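Long-range contacts in histone-lysine N-methyltransferase, H3 lysine-9 specific SUVH6 (Arabidopsis thaliana, PDB 6A5K), which catalyses H3K9 methylation of histones using S-adenosylmethionine and, as a plant SUVH protein with an SRA domain, probably couples this to recognition of DNA methylation: residues Cys21-Glu29 / Glu313-Val323; Val346-Glu356 / Arg368-Ile379. The protein carries 1 engineered substitution. All coordinates share one frame; numbering follows the deposited sequence.

Contact 1: residues Cys21-Glu29 / Glu313-Val323; sequences CRKILQEDE and EIPYNFDGAIV
The guanidinium of Arg-22 has Ala-321 CB over one face, 3.4 Å above its plane, while Asp-319 OD2 and the Asn-317 amide lie at its edge. Arg-22 NH2 meets the syn lone pair of Asp-319 OD2 at 3.0 Å in a salt bridge, and Arg-22 NH1 gives a nearly straight bond (163°) to Asn-317 OD1. The loop makes a type I beta turn (Asn-317 to Gly-320) and an Asx turn, Asp-319 OD1 accepting from Ala-321 N, which helps place this carboxylate. The Phe-318 ring carries Glu-29 CG centrally over one face, a CH-pi contact 3.7 Å from the centroid. The extended Glu-29 chain (chi2 167°) lays its carboxylate over the CG end of the same face: OE1 accepts from Asn-317 ND2 at 2.9 Å and OE2 from Phe-318 N at 3.0 Å, the two donors tilted to opposite faces of the carboxylate plane. Gln-26 NE2 binds Ile-314 O at 2.7 Å. A methionine in place of Arg-22 would probably leave the Asp-319 carboxylate without its countercharge and the Asn-317 amide freer to turn. The contact joins the C-terminal part of helix 5-29 to a Pre-SET loop; Ile-24 packs on helix 44-54, and Ile-322 on strands 328-330 and 461-467.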
loop_
_atom_site.group_PDB
_atom_site.type_symbol
_atom_site.label_atom_id
_atom_site.label_comp_id
_atom_site.label_asym_id
_atom_site.label_seq_id
_atom_site.Cartn_x
_atom_site.Cartn_y
_atom_site.Cartn_z
ATOM N N CYS A 21 3.177 -14.224 3.234
ATOM C CA CYS A 21 3.734 -13.805 4.525
ATOM C C CYS A 21 2.662 -13.709 5.615
ATOM O O CYS A 21 2.804 -14.272 6.712
ATOM C CB CYS A 21 4.429 -12.442 4.412
ATOM S SG CYS A 21 6.017 -12.440 3.557
ATOM N N ARG A 22 1.590 -12.983 5.314
ATOM C CA ARG A 22 0.586 -12.703 6.332
ATOM C C ARG A 22 -0.319 -13.906 6.592
ATOM O O ARG A 22 -0.910 -14.016 7.668
ATOM C CB ARG A 22 -0.227 -11.470 5.937
ATOM C CG ARG A 22 0.622 -10.191 6.007
ATOM C CD ARG A 22 -0.210 -8.918 6.123
ATOM N NE ARG A 22 0.617 -7.775 6.510
ATOM C CZ ARG A 22 0.899 -7.445 7.766
ATOM N NH1 ARG A 22 0.421 -8.172 8.769
ATOM N NH2 ARG A 22 1.661 -6.389 8.026
ATOM N N LYS A 23 -0.414 -14.820 5.633
ATOM C CA LYS A 23 -1.143 -16.064 5.888
ATOM C C LYS A 23 -0.331 -16.987 6.809
ATOM O O LYS A 23 -0.879 -17.639 7.708
ATOM C CB LYS A 23 -1.488 -16.773 4.577
ATOM C CG LYS A 23 -2.160 -18.132 4.767
ATOM C CD LYS A 23 -3.525 -18.014 5.440
ATOM C CE LYS A 23 -4.472 -17.128 4.646
ATOM N NZ LYS A 23 -5.880 -17.260 5.121
ATOM N N ILE A 24 0.979 -17.041 6.588
ATOM C CA ILE A 24 1.848 -17.809 7.476
ATOM C C ILE A 24 1.781 -17.226 8.891
ATOM O O ILE A 24 1.667 -17.960 9.889
ATOM C CB ILE A 24 3.308 -17.821 6.983
ATOM C CG1 ILE A 24 3.415 -18.551 5.645
ATOM C CG2 ILE A 24 4.223 -18.484 8.011
ATOM C CD1 ILE A 24 4.789 -18.439 5.005
ATOM N N LEU A 25 1.829 -15.900 8.969
ATOM C CA LEU A 25 1.750 -15.223 10.258
ATOM C C LEU A 25 0.403 -15.479 10.927
ATOM O O LEU A 25 0.333 -15.677 12.136
ATOM C CB LEU A 25 1.989 -13.719 10.093
ATOM C CG LEU A 25 2.004 -12.883 11.376
ATOM C CD1 LEU A 25 3.172 -13.287 12.266
ATOM C CD2 LEU A 25 2.084 -11.405 11.042
ATOM N N GLN A 26 -0.666 -15.479 10.137
ATOM C CA GLN A 26 -2.001 -15.746 10.658
ATOM C C GLN A 26 -2.055 -17.142 11.267
ATOM O O GLN A 26 -2.656 -17.350 12.323
ATOM C CB GLN A 26 -3.057 -15.606 9.553
ATOM C CG GLN A 26 -4.498 -15.763 10.030
ATOM C CD GLN A 26 -5.480 -15.875 8.873
ATOM O OE1 GLN A 26 -5.224 -16.584 7.899
ATOM N NE2 GLN A 26 -6.603 -15.165 8.969
ATOM N N GLU A 27 -1.421 -18.095 10.593
ATOM C CA GLU A 27 -1.408 -19.471 11.073
ATOM C C GLU A 27 -0.590 -19.607 12.355
ATOM O O GLU A 27 -0.941 -20.397 13.241
ATOM C CB GLU A 27 -0.879 -20.405 9.986
ATOM C CG GLU A 27 -1.800 -20.472 8.774
ATOM C CD GLU A 27 -1.221 -21.273 7.627
ATOM O OE1 GLU A 27 -1.992 -21.996 6.957
ATOM O OE2 GLU A 27 0.002 -21.177 7.390
ATOM N N ASP A 28 0.487 -18.831 12.473
ATOM C CA ASP A 28 1.247 -18.832 13.721
ATOM C C ASP A 28 0.463 -18.174 14.862
ATOM O O ASP A 28 0.472 -18.657 15.997
ATOM C CB ASP A 28 2.589 -18.125 13.548
ATOM C CG ASP A 28 3.578 -18.488 14.642
ATOM O OD1 ASP A 28 3.867 -19.694 14.802
ATOM O OD2 ASP A 28 4.047 -17.573 15.355
ATOM N N GLU A 29 -0.217 -17.073 14.551
ATOM C CA GLU A 29 -0.994 -16.310 15.528
ATOM C C GLU A 29 -2.210 -17.092 16.023
ATOM O O GLU A 29 -2.803 -16.757 17.052
ATOM C CB GLU A 29 -1.436 -14.966 14.926
ATOM C CG GLU A 29 -0.313 -13.936 14.814
ATOM C CD GLU A 29 -0.673 -12.736 13.936
ATOM O OE1 GLU A 29 -1.622 -12.830 13.128
ATOM O OE2 GLU A 29 0.001 -11.689 14.060
ATOM N N GLU A 313 -11.725 -17.967 11.999
ATOM C CA GLU A 313 -10.402 -17.353 11.982
ATOM C C GLU A 313 -10.452 -15.843 12.194
ATOM O O GLU A 313 -11.513 -15.230 12.131
ATOM C CB GLU A 313 -9.685 -17.672 10.666
ATOM C CG GLU A 313 -10.391 -17.170 9.422
ATOM C CD GLU A 313 -9.636 -17.523 8.149
ATOM O OE1 GLU A 313 -9.279 -18.709 7.974
ATOM O OE2 GLU A 313 -9.391 -16.614 7.330
ATOM N N ILE A 314 -9.287 -15.263 12.459
ATOM C CA ILE A 314 -9.128 -13.823 12.628
ATOM C C ILE A 314 -8.685 -13.212 11.307
ATOM O O ILE A 314 -7.603 -13.535 10.819
ATOM C CB ILE A 314 -8.066 -13.493 13.707
ATOM C CG1 ILE A 314 -8.331 -14.279 14.988
ATOM C CG2 ILE A 314 -8.029 -12.000 13.989
ATOM C CD1 ILE A 314 -9.605 -13.887 15.666
ATOM N N PRO A 315 -9.508 -12.332 10.718
ATOM C CA PRO A 315 -9.169 -11.811 9.386
ATOM C C PRO A 315 -8.099 -10.711 9.388
ATOM O O PRO A 315 -7.758 -10.200 8.322
ATOM C CB PRO A 315 -10.508 -11.262 8.880
ATOM C CG PRO A 315 -11.258 -10.918 10.118
ATOM C CD PRO A 315 -10.875 -11.961 11.125
ATOM N N TYR A 316 -7.598 -10.346 10.563
ATOM C CA TYR A 316 -6.501 -9.392 10.672
ATOM C C TYR A 316 -5.307 -10.066 11.334
ATOM O O TYR A 316 -5.478 -10.984 12.128
ATOM C CB TYR A 316 -6.908 -8.161 11.497
ATOM C CG TYR A 316 -8.055 -7.344 10.936
ATOM C CD1 TYR A 316 -7.860 -6.467 9.870
ATOM C CD2 TYR A 316 -9.329 -7.422 11.498
ATOM C CE1 TYR A 316 -8.909 -5.707 9.365
ATOM C CE2 TYR A 316 -10.383 -6.666 10.996
ATOM C CZ TYR A 316 -10.169 -5.815 9.934
ATOM O OH TYR A 316 -11.221 -5.067 9.440
ATOM N N ASN A 317 -4.098 -9.607 11.026
ATOM C CA ASN A 317 -2.944 -9.991 11.831
ATOM C C ASN A 317 -2.927 -9.177 13.120
ATOM O O ASN A 317 -3.663 -8.205 13.258
ATOM C CB ASN A 317 -1.632 -9.803 11.060
ATOM C CG ASN A 317 -1.468 -10.813 9.939
ATOM O OD1 ASN A 317 -1.317 -10.444 8.777
ATOM N ND2 ASN A 317 -1.508 -12.096 10.286
ATOM N N PHE A 318 -2.068 -9.556 14.057
ATOM C CA PHE A 318 -2.045 -8.889 15.356
ATOM C C PHE A 318 -1.572 -7.435 15.252
ATOM O O PHE A 318 -1.771 -6.649 16.181
ATOM C CB PHE A 318 -1.163 -9.654 16.344
ATOM C CG PHE A 318 -1.772 -10.941 16.844
ATOM C CD1 PHE A 318 -3.010 -11.370 16.385
ATOM C CD2 PHE A 318 -1.107 -11.712 17.783
ATOM C CE1 PHE A 318 -3.565 -12.551 16.842
ATOM C CE2 PHE A 318 -1.660 -12.896 18.253
ATOM C CZ PHE A 318 -2.894 -13.315 17.779
ATOM N N ASP A 319 -0.959 -7.074 14.125
ATOM C CA ASP A 319 -0.478 -5.708 13.943
ATOM C C ASP A 319 -1.514 -4.806 13.255
ATOM O O ASP A 319 -1.214 -3.670 12.886
ATOM C CB ASP A 319 0.851 -5.713 13.163
ATOM C CG ASP A 319 0.703 -6.187 11.712
ATOM O OD1 ASP A 319 -0.391 -6.613 11.294
ATOM O OD2 ASP A 319 1.712 -6.140 10.982
ATOM N N GLY A 320 -2.734 -5.312 13.094
ATOM C CA GLY A 320 -3.823 -4.506 12.569
ATOM C C GLY A 320 -4.047 -4.584 11.068
ATOM O O GLY A 320 -5.080 -4.152 10.568
ATOM N N ALA A 321 -3.082 -5.129 10.338
ATOM C CA ALA A 321 -3.228 -5.271 8.895
ATOM C C ALA A 321 -4.186 -6.404 8.540
ATOM O O ALA A 321 -4.201 -7.442 9.203
ATOM C CB ALA A 321 -1.864 -5.511 8.249
ATOM N N ILE A 322 -4.979 -6.204 7.490
ATOM C CA ILE A 322 -5.869 -7.248 6.989
ATOM C C ILE A 322 -5.020 -8.355 6.350
ATOM O O ILE A 322 -4.019 -8.080 5.685
ATOM C CB ILE A 322 -6.899 -6.675 5.973
ATOM C CG1 ILE A 322 -8.007 -7.678 5.671
ATOM C CG2 ILE A 322 -6.226 -6.206 4.674
ATOM C CD1 ILE A 322 -9.069 -7.109 4.711
ATOM N N VAL A 323 -5.387 -9.608 6.593
ATOM C CA VAL A 323 -4.631 -10.725 6.032
ATOM C C VAL A 323 -4.868 -10.806 4.524
ATOM O O VAL A 323 -3.940 -11.020 3.739
ATOM C CB VAL A 323 -5.017 -12.061 6.702
ATOM C CG1 VAL A 323 -4.308 -13.228 6.028
ATOM C CG2 VAL A 323 -4.700 -12.021 8.203
HETATM O O HOH W 1 -8.346 -14.354 6.376
HETATM O O HOH W 2 -4.218 -13.400 12.811
HETATM O O HOH W 3 1.003 -9.251 13.373
#

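Contact 2: residues Val346-Glu356 / Arg368-Ile379; sequences VTQHGIKLPLE and RCLKSIPIGSFI
Leu-353 CD1 occupies the apolar centre, 3.8 Å from Ile-373 CG1 and close to Ile-379 CD1, where the chain enters and leaves the antiparallel hairpin of strands 355-359 and 365-369 at the start of the SET fold. With CG anti to the carbonyl carbon (chi1 -62°), Leu-353 brings this methyl against both isoleucines, while its CB lies against Cys-369 SG. Two residues on, at the start of the strand, Leu-355 CD2 packs on Cys-369 CB across a non-hydrogen-bonded pair.

Farther along, Phe-378 is directed at the 3-10 segment 347-349 and the loop after it. Thr-347 CB stands over one ring face, offset toward the rim, in a CH-pi contact 4.0 Å from the centroid; Gly-350 O comes to the ring edge, 3.4 Å from Phe-378 CE2. Thr-347 CG2 comes 3.5 Å from Phe-378 CD1, while the threonine hydroxyl bonds to Glu-331. A water accepts from Lys-352 N and donates to Ile-379 O, with a longer bond to Phe-378 O, bridging the main chains where direct pairing is absent.

Toward the other end, the Pro-354 ring rests on the aliphatic part of Lys-371, Pro-354 CG to Lys-371 CE 3.8 Å, and its carbonyl accepts from Leu-370 N. Glu-356 and Arg-368 then form a hydrogen-bonded antiparallel pair, their reciprocal N-H...O bonds each 2.9 Å long. Their side chains leave the same sheet face and meet again in a salt bridge, the carboxylate and guanidinium planes 43° apart. Arg-239 supplies a second positive partner to this carboxylate, which would favour its ionised form. Arg-368 NE lies 2.7 Å from Glu-356 OE2 and uses the anti lone pair of that oxygen, with an N-H...O angle of 155°.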
loop_
_atom_site.group_PDB
_atom_site.type_symbol
_atom_site.label_atom_id
_atom_site.label_comp_id
_atom_site.label_asym_id
_atom_site.label_seq_id
_atom_site.Cartn_x
_atom_site.Cartn_y
_atom_site.Cartn_z
ATOM N N VAL A 346 -10.641 -2.843 14.168
ATOM C CA VAL A 346 -9.700 -2.119 13.321
ATOM C C VAL A 346 -10.372 -0.935 12.625
ATOM O O VAL A 346 -10.137 0.216 12.997
ATOM C CB VAL A 346 -9.058 -3.050 12.262
ATOM C CG1 VAL A 346 -8.113 -2.261 11.360
ATOM C CG2 VAL A 346 -8.315 -4.193 12.936
ATOM N N THR A 347 -11.214 -1.209 11.630
ATOM C CA THR A 347 -11.806 -0.135 10.830
ATOM C C THR A 347 -12.768 0.731 11.653
ATOM O O THR A 347 -13.010 1.893 11.318
ATOM C CB THR A 347 -12.558 -0.680 9.576
ATOM O OG1 THR A 347 -13.716 -1.431 9.971
ATOM C CG2 THR A 347 -11.651 -1.561 8.760
ATOM N N GLN A 348 -13.301 0.181 12.740
ATOM C CA GLN A 348 -14.258 0.937 13.545
ATOM C C GLN A 348 -13.581 2.112 14.261
ATOM O O GLN A 348 -14.251 3.036 14.717
ATOM C CB GLN A 348 -14.951 0.026 14.562
ATOM C CG GLN A 348 -14.014 -0.611 15.580
ATOM C CD GLN A 348 -14.688 -1.720 16.364
ATOM O OE1 GLN A 348 -14.977 -1.566 17.547
ATOM N NE2 GLN A 348 -14.934 -2.849 15.708
ATOM N N HIS A 349 -12.254 2.076 14.340
ATOM C CA HIS A 349 -11.498 3.126 15.013
ATOM C C HIS A 349 -11.251 4.345 14.120
ATOM O O HIS A 349 -10.677 5.342 14.563
ATOM C CB HIS A 349 -10.171 2.569 15.525
ATOM C CG HIS A 349 -10.318 1.621 16.671
ATOM N ND1 HIS A 349 -11.254 1.800 17.670
ATOM C CD2 HIS A 349 -9.658 0.480 16.981
ATOM C CE1 HIS A 349 -11.160 0.817 18.542
ATOM N NE2 HIS A 349 -10.198 -0.003 18.146
ATOM N N GLY A 350 -11.690 4.266 12.869
ATOM C CA GLY A 350 -11.621 5.402 11.967
ATOM C C GLY A 350 -10.249 5.678 11.372
ATOM O O GLY A 350 -9.331 4.869 11.482
ATOM N N ILE A 351 -10.124 6.837 10.734
ATOM C CA ILE A 351 -8.916 7.203 9.993
ATOM C C ILE A 351 -7.710 7.381 10.916
ATOM O O ILE A 351 -7.805 8.047 11.945
ATOM C CB ILE A 351 -9.144 8.498 9.187
ATOM C CG1 ILE A 351 -10.290 8.305 8.194
ATOM C CG2 ILE A 351 -7.871 8.915 8.461
ATOM C CD1 ILE A 351 -10.700 9.571 7.477
ATOM N N LYS A 352 -6.583 6.770 10.554
ATOM C CA LYS A 352 -5.344 6.921 11.314
ATOM C C LYS A 352 -4.253 7.588 10.468
ATOM O O LYS A 352 -3.294 8.146 11.001
ATOM C CB LYS A 352 -4.847 5.564 11.820
ATOM C CG LYS A 352 -5.743 4.895 12.852
ATOM C CD LYS A 352 -5.988 5.811 14.036
ATOM C CE LYS A 352 -7.057 5.242 14.957
ATOM N NZ LYS A 352 -7.311 6.137 16.120
ATOM N N LEU A 353 -4.403 7.520 9.149
ATOM C CA LEU A 353 -3.401 8.057 8.228
ATOM C C LEU A 353 -3.631 9.532 7.910
ATOM O O LEU A 353 -4.769 9.999 7.900
ATOM C CB LEU A 353 -3.405 7.249 6.930
ATOM C CG LEU A 353 -3.044 5.774 7.067
ATOM C CD1 LEU A 353 -3.403 5.014 5.778
ATOM C CD2 LEU A 353 -1.570 5.656 7.383
ATOM N N PRO A 354 -2.542 10.273 7.637
ATOM C CA PRO A 354 -2.664 11.681 7.241
ATOM C C PRO A 354 -3.062 11.828 5.770
ATOM O O PRO A 354 -2.208 11.794 4.883
ATOM C CB PRO A 354 -1.261 12.238 7.497
ATOM C CG PRO A 354 -0.357 11.066 7.322
ATOM C CD PRO A 354 -1.137 9.851 7.774
ATOM N N LEU A 355 -4.357 11.984 5.519
ATOM C CA LEU A 355 -4.857 12.111 4.153
ATOM C C LEU A 355 -4.972 13.567 3.723
ATOM O O LEU A 355 -5.112 14.472 4.554
ATOM C CB LEU A 355 -6.219 11.429 4.011
ATOM C CG LEU A 355 -6.301 9.965 4.443
ATOM C CD1 LEU A 355 -7.709 9.431 4.243
ATOM C CD2 LEU A 355 -5.286 9.119 3.676
ATOM N N GLU A 356 -4.905 13.781 2.414
ATOM C CA GLU A 356 -5.205 15.084 1.831
ATOM C C GLU A 356 -5.815 14.890 0.446
ATOM O O GLU A 356 -5.584 13.860 -0.198
ATOM C CB GLU A 356 -3.948 15.958 1.761
ATOM C CG GLU A 356 -3.032 15.681 0.584
ATOM C CD GLU A 356 -1.806 16.587 0.571
ATOM O OE1 GLU A 356 -1.631 17.379 1.526
ATOM O OE2 GLU A 356 -1.018 16.513 -0.395
ATOM N N ARG A 368 -4.565 11.500 -1.635
ATOM C CA ARG A 368 -3.268 10.884 -1.361
ATOM C C ARG A 368 -2.937 10.979 0.125
ATOM O O ARG A 368 -3.642 11.649 0.891
ATOM C CB ARG A 368 -2.152 11.536 -2.197
ATOM C CG ARG A 368 -1.919 13.018 -1.867
ATOM C CD ARG A 368 -0.959 13.674 -2.871
ATOM N NE ARG A 368 -0.853 15.118 -2.655
ATOM C CZ ARG A 368 -0.412 15.971 -3.572
ATOM N NH1 ARG A 368 -0.038 15.525 -4.767
ATOM N NH2 ARG A 368 -0.348 17.269 -3.297
ATOM N N CYS A 369 -1.862 10.309 0.525
ATOM C CA CYS A 369 -1.428 10.293 1.920
ATOM C C CYS A 369 -0.050 10.936 2.067
ATOM O O CYS A 369 0.813 10.757 1.209
ATOM C CB CYS A 369 -1.405 8.859 2.447
ATOM S SG CYS A 369 -0.956 8.703 4.187
ATOM N N LEU A 370 0.154 11.686 3.148
ATOM C CA LEU A 370 1.424 12.382 3.357
ATOM C C LEU A 370 2.558 11.433 3.736
ATOM O O LEU A 370 3.726 11.796 3.647
ATOM C CB LEU A 370 1.283 13.464 4.430
ATOM C CG LEU A 370 0.488 14.717 4.058
ATOM C CD1 LEU A 370 0.498 15.721 5.207
ATOM C CD2 LEU A 370 1.050 15.349 2.795
ATOM N N LYS A 371 2.228 10.220 4.160
ATOM C CA LYS A 371 3.278 9.230 4.386
ATOM C C LYS A 371 2.998 7.922 3.660
ATOM O O LYS A 371 1.936 7.742 3.062
ATOM C CB LYS A 371 3.467 8.978 5.883
ATOM C CG LYS A 371 2.356 8.196 6.537
ATOM C CD LYS A 371 2.464 8.253 8.057
ATOM C CE LYS A 371 2.937 9.622 8.533
ATOM N NZ LYS A 371 3.060 9.694 10.018
ATOM N N SER A 372 3.968 7.016 3.701
ATOM C CA SER A 372 3.804 5.725 3.058
ATOM C C SER A 372 2.750 4.904 3.790
ATOM O O SER A 372 2.518 5.089 4.984
ATOM C CB SER A 372 5.141 4.974 2.992
ATOM O OG SER A 372 5.639 4.682 4.282
ATOM N N ILE A 373 2.097 4.012 3.057
ATOM C CA ILE A 373 1.037 3.193 3.630
ATOM C C ILE A 373 1.395 1.711 3.548
ATOM O O ILE A 373 1.567 1.174 2.456
ATOM C CB ILE A 373 -0.301 3.441 2.915
ATOM C CG1 ILE A 373 -0.740 4.902 3.086
ATOM C CG2 ILE A 373 -1.378 2.499 3.457
ATOM C CD1 ILE A 373 -1.906 5.284 2.191
ATOM N N PRO A 374 1.531 1.049 4.710
ATOM C CA PRO A 374 1.840 -0.388 4.720
ATOM C C PRO A 374 0.727 -1.208 4.073
ATOM O O PRO A 374 -0.451 -0.897 4.262
ATOM C CB PRO A 374 1.963 -0.721 6.218
ATOM C CG PRO A 374 2.236 0.597 6.888
ATOM C CD PRO A 374 1.483 1.618 6.069
ATOM N N ILE A 375 1.096 -2.238 3.323
ATOM C CA ILE A 375 0.098 -3.108 2.701
ATOM C C ILE A 375 -0.871 -3.680 3.752
ATOM O O ILE A 375 -0.472 -4.028 4.869
ATOM C CB ILE A 375 0.774 -4.251 1.909
ATOM C CG1 ILE A 375 -0.261 -5.031 1.087
ATOM C CG2 ILE A 375 1.609 -5.161 2.833
ATOM C CD1 ILE A 375 0.371 -5.892 0.010
ATOM N N GLY A 376 -2.155 -3.717 3.411
ATOM C CA GLY A 376 -3.161 -4.202 4.340
ATOM C C GLY A 376 -3.678 -3.151 5.310
ATOM O O GLY A 376 -4.503 -3.454 6.174
ATOM N N SER A 377 -3.215 -1.911 5.182
ATOM C CA SER A 377 -3.695 -0.855 6.079
ATOM C C SER A 377 -5.101 -0.385 5.717
ATOM O O SER A 377 -5.440 -0.269 4.541
ATOM C CB SER A 377 -2.757 0.356 6.063
ATOM O OG SER A 377 -1.462 0.010 6.497
ATOM N N PHE A 378 -5.900 -0.105 6.743
ATOM C CA PHE A 378 -7.172 0.584 6.574
ATOM C C PHE A 378 -6.934 2.039 6.174
ATOM O O PHE A 378 -6.077 2.716 6.746
ATOM C CB PHE A 378 -7.995 0.511 7.868
ATOM C CG PHE A 378 -9.229 1.374 7.864
ATOM C CD1 PHE A 378 -10.251 1.142 6.959
ATOM C CD2 PHE A 378 -9.373 2.406 8.781
ATOM C CE1 PHE A 378 -11.391 1.928 6.961
ATOM C CE2 PHE A 378 -10.510 3.194 8.792
ATOM C CZ PHE A 378 -11.525 2.954 7.880
ATOM N N ILE A 379 -7.692 2.511 5.189
ATOM C CA ILE A 379 -7.567 3.888 4.713
ATOM C C ILE A 379 -8.675 4.757 5.298
ATOM O O ILE A 379 -8.439 5.622 6.135
ATOM C CB ILE A 379 -7.645 3.982 3.168
ATOM C CG1 ILE A 379 -6.689 2.982 2.499
ATOM C CG2 ILE A 379 -7.395 5.428 2.715
ATOM C CD1 ILE A 379 -5.226 3.137 2.927
HETATM O O HOH W 4 -6.445 5.692 8.006
#

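Contact 1 is the more buried of the two, although it lies farther from the centre of the chain; contact 2 is partly buried. Contact 1 brings together a helix and a loop nearly three hundred residues apart without strand pairing, relying on side-chain amides and charges to satisfy polar groups. Contact 2 is local in sequence and combines strand pairing with apolar packing, its salt bridge lying at one end. The two hold different elements but touch: Ile-322 N and Gly-376 O, 3.1 Å apart, probably form a hydrogen bond, and Tyr-316 packs against Val-346 and Thr-347. Through these, the Pre-SET loop held by the N-terminal helix also meets the SET domain.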